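Local coordinates for protein AT-less polyketide synthase (Streptomyces platensis subsp. rosaceus, PDB 4TKT) that probably catalyses decarboxylative Claisen condensation as a ketosynthase domain of the AT-less type I polyketide synthase that makes isomigrastatin, at residues W66-L70 with V248-V253. Sequence-based numbering, arbitrary orientation.
Sequences WGGFL and VPGEGV
G68 and G250 form a single parallel beta bridge, their CA atoms 4.0 Å apart, and the end-to-end directions of 66-70 and 248-253 differ by 7°. Two backbone hydrogen bonds flank G250: G68 N donates a hydrogen bond to P249 O (3.0 Å), lying in the carbonyl plane on a lone pair, while E251 N donates to G68 O at 2.5 Å, unusually short, so the exact geometry of this bond is doubtful. The CA-H groups of G67 and G250 supplement these bonds, facing P249 O and G68 O respectively. A side chain at G67 would meet the F69 ring, since a modelled CB falls 2.6 Å from F69 CE2.

The third hydrogen bond uses a side chain. E251 reaches across with its chain extended beyond CG (chi2 180°), and OE1 accepts a hydrogen bond from L70 N at 2.7 Å, nearly along the C-O axis. The same oxygen sits at the edge of the F69 ring, 3.7 Å from F69 CD1, with ring and carboxylate planes 74° apart. OE2 is held elsewhere, by a salt bridge to R45 and a hydrogen bond from S216 N, so both carboxylate oxygens of this buried group have partners. A leucine here would probably leave L70 N without an acceptor on this side chain, and R45 without its carboxylate mate.

Apolar contacts are lighter. L70 CG rests on E251 CB (3.7 Å), its CD1 meets V253 CG2, and V248 CG2, anti to its backbone N, packs against W66 CB at 4.0 Å.

Within the ketosynthase's thiolase-type fold, the contact joins the short strand 66-67, paired antiparallel with 39-40, to the lead-in of strand 252-260, which lies between 208-214 and 9-17 in the large mixed sheet. Helix 93-109 meets L70 and V253 through L97, and helix 220-227 covers F69 and P249 through Y222.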
loop_
_atom_site.group_PDB
_atom_site.type_symbol
_atom_site.label_atom_id
_atom_site.label_comp_id
_atom_site.label_asym_id
_atom_site.label_seq_id
_atom_site.Cartn_x
_atom_site.Cartn_y
_atom_site.Cartn_z
ATOM N N TRP A 66 -22.023 -0.147 9.721
ATOM C CA TRP A 66 -21.255 -0.789 8.662
ATOM C C TRP A 66 -19.842 -0.228 8.565
ATOM O O TRP A 66 -19.544 0.835 9.113
ATOM C CB TRP A 66 -21.970 -0.629 7.321
ATOM C CG TRP A 66 -23.376 -1.128 7.333
ATOM C CD1 TRP A 66 -23.798 -2.395 7.058
ATOM C CD2 TRP A 66 -24.553 -0.369 7.636
ATOM N NE1 TRP A 66 -25.165 -2.474 7.171
ATOM C CE2 TRP A 66 -25.652 -1.243 7.524
ATOM C CE3 TRP A 66 -24.782 0.963 7.993
ATOM C CZ2 TRP A 66 -26.963 -0.827 7.754
ATOM C CZ3 TRP A 66 -26.086 1.376 8.218
ATOM C CH2 TRP A 66 -27.159 0.483 8.101
ATOM N N GLY A 67 -18.976 -0.947 7.858
ATOM C CA GLY A 67 -17.619 -0.486 7.626
ATOM C C GLY A 67 -16.797 -1.437 6.780
ATOM O O GLY A 67 -17.147 -2.605 6.617
ATOM N N GLY A 68 -15.703 -0.925 6.225
ATOM C CA GLY A 68 -14.735 -1.759 5.537
ATOM C C GLY A 68 -13.668 -2.138 6.538
ATOM O O GLY A 68 -12.892 -1.288 6.976
ATOM N N PHE A 69 -13.632 -3.408 6.922
ATOM C CA PHE A 69 -12.771 -3.828 8.019
ATOM C C PHE A 69 -11.660 -4.772 7.598
ATOM O O PHE A 69 -11.856 -5.641 6.753
ATOM C CB PHE A 69 -13.603 -4.492 9.116
ATOM C CG PHE A 69 -14.495 -3.542 9.854
ATOM C CD1 PHE A 69 -13.999 -2.778 10.895
ATOM C CD2 PHE A 69 -15.828 -3.410 9.506
ATOM C CE1 PHE A 69 -14.813 -1.901 11.576
ATOM C CE2 PHE A 69 -16.648 -2.537 10.187
ATOM C CZ PHE A 69 -16.138 -1.779 11.220
ATOM N N LEU A 70 -10.492 -4.587 8.201
ATOM C CA LEU A 70 -9.403 -5.543 8.072
ATOM C C LEU A 70 -9.664 -6.725 8.998
ATOM O O LEU A 70 -10.560 -6.673 9.839
ATOM C CB LEU A 70 -8.063 -4.888 8.407
ATOM C CG LEU A 70 -7.651 -3.694 7.547
ATOM C CD1 LEU A 70 -6.229 -3.277 7.873
ATOM C CD2 LEU A 70 -7.791 -4.023 6.072
ATOM N N VAL A 248 -19.290 5.572 4.418
ATOM C CA VAL A 248 -19.056 4.501 5.376
ATOM C C VAL A 248 -17.550 4.377 5.597
ATOM O O VAL A 248 -16.781 4.283 4.640
ATOM C CB VAL A 248 -19.659 3.156 4.900
ATOM C CG1 VAL A 248 -19.135 2.769 3.525
ATOM C CG2 VAL A 248 -19.389 2.058 5.907
ATOM N N PRO A 249 -17.116 4.416 6.864
ATOM C CA PRO A 249 -15.679 4.370 7.158
ATOM C C PRO A 249 -15.060 3.019 6.822
ATOM O O PRO A 249 -15.733 1.994 6.910
ATOM C CB PRO A 249 -15.620 4.644 8.663
ATOM C CG PRO A 249 -16.947 4.224 9.175
ATOM C CD PRO A 249 -17.928 4.546 8.085
ATOM N N GLY A 250 -13.790 3.029 6.435
ATOM C CA GLY A 250 -13.088 1.807 6.093
ATOM C C GLY A 250 -11.680 1.775 6.654
ATOM O O GLY A 250 -11.073 2.820 6.885
ATOM N N GLU A 251 -11.167 0.569 6.879
ATOM C CA GLU A 251 -9.813 0.375 7.389
ATOM C C GLU A 251 -8.843 0.067 6.256
ATOM O O GLU A 251 -9.231 -0.516 5.249
ATOM C CB GLU A 251 -9.777 -0.756 8.417
ATOM C CG GLU A 251 -10.471 -0.443 9.725
ATOM C CD GLU A 251 -10.408 -1.600 10.700
ATOM O OE1 GLU A 251 -10.387 -2.764 10.246
ATOM O OE2 GLU A 251 -10.372 -1.345 11.920
ATOM N N GLY A 252 -7.581 0.447 6.420
ATOM C CA GLY A 252 -6.593 0.172 5.394
ATOM C C GLY A 252 -5.184 0.602 5.739
ATOM O O GLY A 252 -4.975 1.580 6.456
ATOM N N VAL A 253 -4.212 -0.150 5.233
ATOM C CA VAL A 253 -2.802 0.193 5.374
ATOM C C VAL A 253 -2.108 -0.006 4.035
ATOM O O VAL A 253 -2.229 -1.068 3.428
ATOM C CB VAL A 253 -2.085 -0.667 6.436
ATOM C CG1 VAL A 253 -0.717 -0.082 6.745
ATOM C CG2 VAL A 253 -2.912 -0.774 7.706
#